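PDB 3BO5: histone-lysine N-methyltransferase SETMAR from Homo sapiens, which dimethylates a lysine of histone H3 with S-adenosyl-L-methionine, this chain being the methyltransferase (SET) part of a longer fusion protein whose mariner transposase part binds DNA. Local coordinates for residues A[212-217]-A[276-281]; A[143-148]-A[239-244]. The protein carries 2 engineered substitutions. All coordinates share one frame; numbering follows the deposited sequence.

Contact 1: A[212-217]-A[276-281]; sequences SCEPNL and CGAKSC. With ZN (zinc ion), chain E; SAH (S-adenosyl-L-homocysteine), chain F.
Cys213, Cys276 and Cys281 meet on one zinc ion, and this is the tight part of the contact. Their SG atoms bind the metal, Cys213 SG at 2.4 Å from the zinc. Cys274 is the fourth ligand. Cys276 SG also takes the backbone N-H of Cys213 across the contact, 3.3 Å from Cys213 N to Cys276 SG and nearly straight (172°). The backbone N of Ala278 donates to the same sulfur. Two N-H groups therefore point at a metal-bound thiolate and would probably ease its negative charge. The SG of Cys276 stands between its own backbone N and carbonyl carbon (chi1 78°), a position that turns it to both the zinc and Cys213. This is the post-SET zinc site: one cysteine comes from the SET domain and three from the post-SET segment. It holds that segment beside the cofactor pocket, where Cys276 lies near the adenine amino group of S-adenosyl-L-homocysteine and Tyr275 bonds to the ligand. Next to the buried Ser212, a water joins Ser212 OG to the carbonyl O of Cys276.

Away from the metal the contact opens toward solvent. The extended side chain of Glu214 runs alongside the Ala278 methyl, with Glu214 CD 3.6 Å from Ala278 CB. Its OE2 is gripped twice by Ser280. Ser280 OG lies 2.7 Å from Glu214 OE2 and meets its anti lone pair. The backbone N of Ser280, 2.9 Å from Glu214 OE2, comes from above the carboxylate plane. An alanine in place of Glu214 would probably leave the Ser280 N-H and hydroxyl without this acceptor and uncover the Ala278 methyl. On this side another water links Glu214 OE1 to the backbone N of Lys279.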
loop_
_atom_site.group_PDB
_atom_site.type_symbol
_atom_site.label_atom_id
_atom_site.label_comp_id
_atom_site.label_asym_id
_atom_site.label_seq_id
_atom_site.Cartn_x
_atom_site.Cartn_y
_atom_site.Cartn_z
ATOM N N SER A 212 -6.338 1.244 11.776
ATOM C CA SER A 212 -7.606 1.478 12.383
ATOM C C SER A 212 -8.426 0.221 12.337
ATOM O O SER A 212 -8.350 -0.486 11.354
ATOM C CB SER A 212 -8.336 2.569 11.621
ATOM O OG SER A 212 -9.673 2.679 12.204
ATOM N N CYS A 213 -9.254 -0.013 13.384
ATOM C CA CYS A 213 -10.180 -1.122 13.389
ATOM C C CYS A 213 -11.339 -0.890 12.417
ATOM O O CYS A 213 -12.076 -1.817 12.102
ATOM C CB CYS A 213 -10.680 -1.241 14.858
ATOM S SG CYS A 213 -9.335 -1.851 15.899
ATOM N N GLU A 214 -11.512 0.380 12.037
ATOM C CA GLU A 214 -12.531 0.764 11.058
ATOM C C GLU A 214 -11.838 1.713 10.120
ATOM O O GLU A 214 -12.073 2.910 10.123
ATOM C CB GLU A 214 -13.718 1.463 11.721
ATOM C CG GLU A 214 -14.594 0.551 12.500
ATOM C CD GLU A 214 -15.747 1.295 13.192
ATOM O OE1 GLU A 214 -16.062 2.465 12.801
ATOM O OE2 GLU A 214 -16.310 0.683 14.135
ATOM N N PRO A 215 -11.002 1.141 9.269
ATOM C CA PRO A 215 -10.148 2.026 8.491
ATOM C C PRO A 215 -10.848 2.605 7.316
ATOM O O PRO A 215 -11.926 2.169 6.933
ATOM C CB PRO A 215 -9.076 1.063 7.992
ATOM C CG PRO A 215 -9.796 -0.239 7.850
ATOM C CD PRO A 215 -10.676 -0.287 9.048
ATOM N N ASN A 216 -10.142 3.518 6.639
ATOM C CA ASN A 216 -10.754 4.095 5.431
ATOM C C ASN A 216 -10.064 3.728 4.143
ATOM O O ASN A 216 -10.465 4.212 3.085
ATOM C CB ASN A 216 -10.885 5.630 5.538
ATOM C CG ASN A 216 -9.601 6.339 5.846
ATOM O OD1 ASN A 216 -8.491 5.758 5.741
ATOM N ND2 ASN A 216 -9.705 7.642 6.260
ATOM N N LEU A 217 -9.019 2.909 4.261
ATOM C CA LEU A 217 -8.355 2.359 3.054
ATOM C C LEU A 217 -8.506 0.835 3.050
ATOM O O LEU A 217 -8.511 0.174 4.113
ATOM C CB LEU A 217 -6.869 2.644 3.061
ATOM C CG LEU A 217 -6.536 4.113 3.116
ATOM C CD1 LEU A 217 -5.020 4.282 3.233
ATOM C CD2 LEU A 217 -7.140 4.920 1.935
ATOM N N CYS A 276 -7.183 3.683 17.846
ATOM C CA CYS A 276 -7.756 4.134 16.592
ATOM C C CYS A 276 -9.018 4.917 16.837
ATOM O O CYS A 276 -9.354 5.711 15.971
ATOM C CB CYS A 276 -8.004 2.954 15.636
ATOM S SG CYS A 276 -9.472 1.950 15.999
ATOM N N GLY A 277 -9.715 4.720 17.969
ATOM C CA GLY A 277 -10.964 5.543 18.249
ATOM C C GLY A 277 -12.227 5.055 17.617
ATOM O O GLY A 277 -13.319 5.641 17.797
ATOM N N ALA A 278 -12.142 3.977 16.856
ATOM C CA ALA A 278 -13.338 3.413 16.233
ATOM C C ALA A 278 -14.285 2.792 17.267
ATOM O O ALA A 278 -13.841 2.187 18.273
ATOM C CB ALA A 278 -12.932 2.378 15.153
ATOM N N LYS A 279 -15.599 2.881 17.032
ATOM C CA LYS A 279 -16.547 2.205 17.931
ATOM C C LYS A 279 -16.307 0.697 18.066
ATOM O O LYS A 279 -16.481 0.142 19.149
ATOM C CB LYS A 279 -17.993 2.534 17.492
ATOM C CG LYS A 279 -18.222 4.048 17.465
ATOM C CD LYS A 279 -18.622 4.695 18.823
ATOM C CE LYS A 279 -17.731 5.914 19.269
ATOM N NZ LYS A 279 -17.726 7.200 18.506
ATOM N N SER A 280 -15.945 0.025 16.970
ATOM C CA SER A 280 -15.674 -1.402 17.054
ATOM C C SER A 280 -14.219 -1.692 17.443
ATOM O O SER A 280 -13.760 -2.818 17.248
ATOM C CB SER A 280 -15.997 -2.105 15.735
ATOM O OG SER A 280 -15.147 -1.674 14.689
ATOM N N CYS A 281 -13.495 -0.689 17.970
ATOM C CA CYS A 281 -12.074 -0.963 18.364
ATOM C C CYS A 281 -11.937 -2.217 19.216
ATOM O O CYS A 281 -12.771 -2.461 20.120
ATOM C CB CYS A 281 -11.442 0.207 19.071
ATOM S SG CYS A 281 -9.622 0.044 19.307
HETATM ZN ZN ZN E . -8.724 0.130 17.182
HETATM N N SAH F . 3.030 5.878 13.775
HETATM C CA SAH F . 4.112 5.365 12.874
HETATM C CB SAH F . 3.599 5.082 11.442
HETATM C CG SAH F . 2.873 3.725 11.423
HETATM S SD SAH F . 4.022 2.342 11.679
HETATM C C SAH F . 5.275 6.383 12.880
HETATM O O SAH F . 5.288 7.314 13.679
HETATM O OXT SAH F . 6.202 6.218 12.022
HETATM C "C5'" SAH F . 3.137 1.433 12.961
HETATM C "C4'" SAH F . 3.284 2.008 14.368
HETATM O "O4'" SAH F . 2.455 3.160 14.546
HETATM C "C3'" SAH F . 2.827 1.067 15.444
HETATM O "O3'" SAH F . 3.887 0.140 15.804
HETATM C "C2'" SAH F . 2.458 1.974 16.582
HETATM O "O2'" SAH F . 3.615 2.575 17.191
HETATM C "C1'" SAH F . 1.796 3.108 15.826
HETATM N N9 SAH F . 0.371 2.853 15.534
HETATM C C8 SAH F . -0.236 2.689 14.292
HETATM N N7 SAH F . -1.538 2.575 14.470
HETATM C C5 SAH F . -1.818 2.695 15.784
HETATM C C6 SAH F . -3.040 2.606 16.483
HETATM N N6 SAH F . -4.253 2.479 15.940
HETATM N N1 SAH F . -2.925 2.717 17.866
HETATM C C2 SAH F . -1.725 2.890 18.482
HETATM N N3 SAH F . -0.510 3.007 17.838
HETATM C C4 SAH F . -0.620 2.832 16.491
HETATM O O HOH W 1 -9.912 5.170 13.309
HETATM O O HOH W 2 -16.544 4.202 14.682
#

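Contact 2: A[143-148]-A[239-244]; sequences LEFIPK and IVPEEE
Phe145 has CG anti to its backbone N (chi1 -170°), which carries the ring beside Ile239 and Val240. Ile146 and Ile239 share one rotamer, with CG1 anti to the carbonyl carbon (chi1 near -60° in both), and their CB atoms meet at 4.1 Å. The two segments run antiparallel and form a single beta bridge between two loops of the SET domain. Ile146 and Ile239 are its hydrogen-bonded pair. The N-H of Ile146 reaches Ile239 O, with 2.8 Å from Ile146 N to that oxygen, in the carbonyl plane. The N-H of Ile239 returns to Ile146 O, with 2.9 Å between Ile239 N and the oxygen. Both bonds are nearly straight. Ile239 O also receives a CA-H contact from Phe145, with 3.4 Å between Phe145 CA and the oxygen.

Ile146 and Ile239 are buried. The side chain of Ile146 also packs on Phe126 and Phe128, and that of Ile239 on Asn216. Phe145 and the turn lie on the exposed side. A type II turn from Val240 to Glu243 carries the second segment away from the bridge. Glu242, with its positive phi, is the third residue of that turn. Glu243 closes it twice: its backbone N donates to Val240 O, and its carboxylate OE1 accepts from Val240 N, which lies above the carboxylate plane. Pro241 fits against the opposite backbone, with Pro241 CG 3.6 Å from Phe145 N. Its CD lies at the edge of the Phe145 ring, near the ring plane, with Pro241 CD 4.3 Å from Phe145 CD1.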
loop_
_atom_site.group_PDB
_atom_site.type_symbol
_atom_site.label_atom_id
_atom_site.label_comp_id
_atom_site.label_asym_id
_atom_site.label_seq_id
_atom_site.Cartn_x
_atom_site.Cartn_y
_atom_site.Cartn_z
ATOM N N LEU A 143 -4.968 16.096 2.590
ATOM C CA LEU A 143 -5.340 17.506 2.709
ATOM C C LEU A 143 -6.446 17.827 1.760
ATOM O O LEU A 143 -6.856 19.017 1.676
ATOM C CB LEU A 143 -4.147 18.416 2.374
ATOM C CG LEU A 143 -2.962 18.256 3.281
ATOM C CD1 LEU A 143 -1.739 19.106 2.835
ATOM C CD2 LEU A 143 -3.349 18.503 4.706
ATOM N N GLU A 144 -6.953 16.836 1.075
ATOM C CA GLU A 144 -8.089 17.063 0.191
ATOM C C GLU A 144 -9.064 15.930 0.097
ATOM O O GLU A 144 -8.789 14.806 0.518
ATOM C CB GLU A 144 -7.594 17.423 -1.173
ATOM C CG GLU A 144 -6.638 16.500 -1.761
ATOM C CD GLU A 144 -6.098 17.023 -3.113
ATOM O OE1 GLU A 144 -4.875 17.032 -3.314
ATOM O OE2 GLU A 144 -6.911 17.536 -3.934
ATOM N N PHE A 145 -10.255 16.216 -0.432
ATOM C CA PHE A 145 -11.265 15.217 -0.507
ATOM C C PHE A 145 -10.804 14.062 -1.401
ATOM O O PHE A 145 -10.335 14.299 -2.496
ATOM C CB PHE A 145 -12.526 15.812 -1.130
ATOM C CG PHE A 145 -13.698 14.926 -1.033
ATOM C CD1 PHE A 145 -14.434 14.842 0.154
ATOM C CD2 PHE A 145 -14.122 14.215 -2.124
ATOM C CE1 PHE A 145 -15.538 13.994 0.233
ATOM C CE2 PHE A 145 -15.264 13.393 -2.053
ATOM C CZ PHE A 145 -15.951 13.270 -0.871
ATOM N N ILE A 146 -11.006 12.822 -0.955
ATOM C CA ILE A 146 -10.760 11.670 -1.805
ATOM C C ILE A 146 -12.055 10.860 -1.989
ATOM O O ILE A 146 -12.565 10.284 -1.063
ATOM C CB ILE A 146 -9.695 10.770 -1.151
ATOM C CG1 ILE A 146 -8.391 11.541 -0.966
ATOM C CG2 ILE A 146 -9.447 9.500 -2.112
ATOM C CD1 ILE A 146 -7.302 10.752 -0.193
ATOM N N PRO A 147 -12.560 10.793 -3.212
ATOM C CA PRO A 147 -13.735 9.969 -3.502
ATOM C C PRO A 147 -13.499 8.516 -3.231
ATOM O O PRO A 147 -12.426 7.984 -3.521
ATOM C CB PRO A 147 -13.956 10.190 -5.021
ATOM C CG PRO A 147 -13.357 11.572 -5.273
ATOM C CD PRO A 147 -12.079 11.524 -4.396
ATOM N N LYS A 148 -14.530 7.857 -2.744
ATOM C CA LYS A 148 -14.549 6.411 -2.550
ATOM C C LYS A 148 -14.052 5.702 -3.779
ATOM O O LYS A 148 -14.486 5.975 -4.883
ATOM C CB LYS A 148 -15.974 5.977 -2.324
ATOM C CG LYS A 148 -16.147 4.500 -2.091
ATOM C CD LYS A 148 -17.584 4.149 -1.669
ATOM C CE LYS A 148 -17.688 2.662 -1.483
ATOM N NZ LYS A 148 -18.976 2.257 -0.846
ATOM N N ILE A 239 -13.229 10.142 1.781
ATOM C CA ILE A 239 -12.337 10.627 2.871
ATOM C C ILE A 239 -12.245 12.148 2.734
ATOM O O ILE A 239 -12.030 12.679 1.655
ATOM C CB ILE A 239 -10.948 9.996 2.647
ATOM C CG1 ILE A 239 -11.122 8.461 2.700
ATOM C CG2 ILE A 239 -9.957 10.562 3.688
ATOM C CD1 ILE A 239 -9.858 7.675 2.298
ATOM N N VAL A 240 -12.430 12.837 3.854
ATOM C CA VAL A 240 -12.590 14.269 3.764
ATOM C C VAL A 240 -11.283 14.959 4.019
ATOM O O VAL A 240 -10.341 14.348 4.552
ATOM C CB VAL A 240 -13.671 14.734 4.801
ATOM C CG1 VAL A 240 -14.943 14.043 4.480
ATOM C CG2 VAL A 240 -13.212 14.556 6.294
ATOM N N PRO A 241 -11.169 16.261 3.696
ATOM C CA PRO A 241 -9.915 16.910 3.970
ATOM C C PRO A 241 -9.503 16.822 5.448
ATOM O O PRO A 241 -10.329 16.963 6.352
ATOM C CB PRO A 241 -10.171 18.369 3.545
ATOM C CG PRO A 241 -11.259 18.204 2.452
ATOM C CD PRO A 241 -12.164 17.146 3.041
ATOM N N GLU A 242 -8.214 16.568 5.651
ATOM C CA GLU A 242 -7.589 16.448 6.983
ATOM C C GLU A 242 -7.906 15.124 7.669
ATOM O O GLU A 242 -7.392 14.898 8.776
ATOM C CB GLU A 242 -7.875 17.621 7.935
ATOM C CG GLU A 242 -7.212 18.904 7.431
ATOM C CD GLU A 242 -7.417 20.165 8.328
ATOM O OE1 GLU A 242 -7.899 20.057 9.453
ATOM O OE2 GLU A 242 -7.154 21.279 7.835
ATOM N N GLU A 243 -8.651 14.265 7.010
ATOM C CA GLU A 243 -9.006 12.994 7.619
ATOM C C GLU A 243 -7.733 12.164 7.570
ATOM O O GLU A 243 -7.101 12.002 6.492
ATOM C CB GLU A 243 -10.098 12.246 6.832
ATOM C CG GLU A 243 -10.585 11.019 7.578
ATOM C CD GLU A 243 -11.800 10.408 6.950
ATOM O OE1 GLU A 243 -12.563 11.156 6.287
ATOM O OE2 GLU A 243 -12.046 9.184 7.138
ATOM N N GLU A 244 -7.458 11.543 8.699
ATOM C CA GLU A 244 -6.314 10.614 8.756
ATOM C C GLU A 244 -6.600 9.347 7.961
ATOM O O GLU A 244 -7.742 8.847 7.929
ATOM C CB GLU A 244 -6.021 10.179 10.173
ATOM C CG GLU A 244 -4.849 9.147 10.256
ATOM C CD GLU A 244 -4.377 8.896 11.680
ATOM O OE1 GLU A 244 -5.097 9.294 12.661
ATOM O OE2 GLU A 244 -3.292 8.259 11.853
#

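Overall arrangement
From the N terminus, the chain first reaches residues 143-148, just after strand 138-142. It later passes 212-217, then 239-244, and last 276-281. The segments alternate, so the two contacts cross. Contact 2 closes a loop of 90 residues within the SET domain, and 212-217 lies inside it. Contact 1 starts there and closes a loop of 58 residues that joins the SET domain to the post-SET segment. Their centres are 16 Å apart, yet they touch. Asn216 ND2 probably hydrogen-bonds Glu244 O and Glu243 OE2, and Ile239 CD1 packs against Leu217 CD2. Strand 244-247, which takes up the chain at the end of 239-244, also bonds to 212-217 through Ser246 and Tyr247.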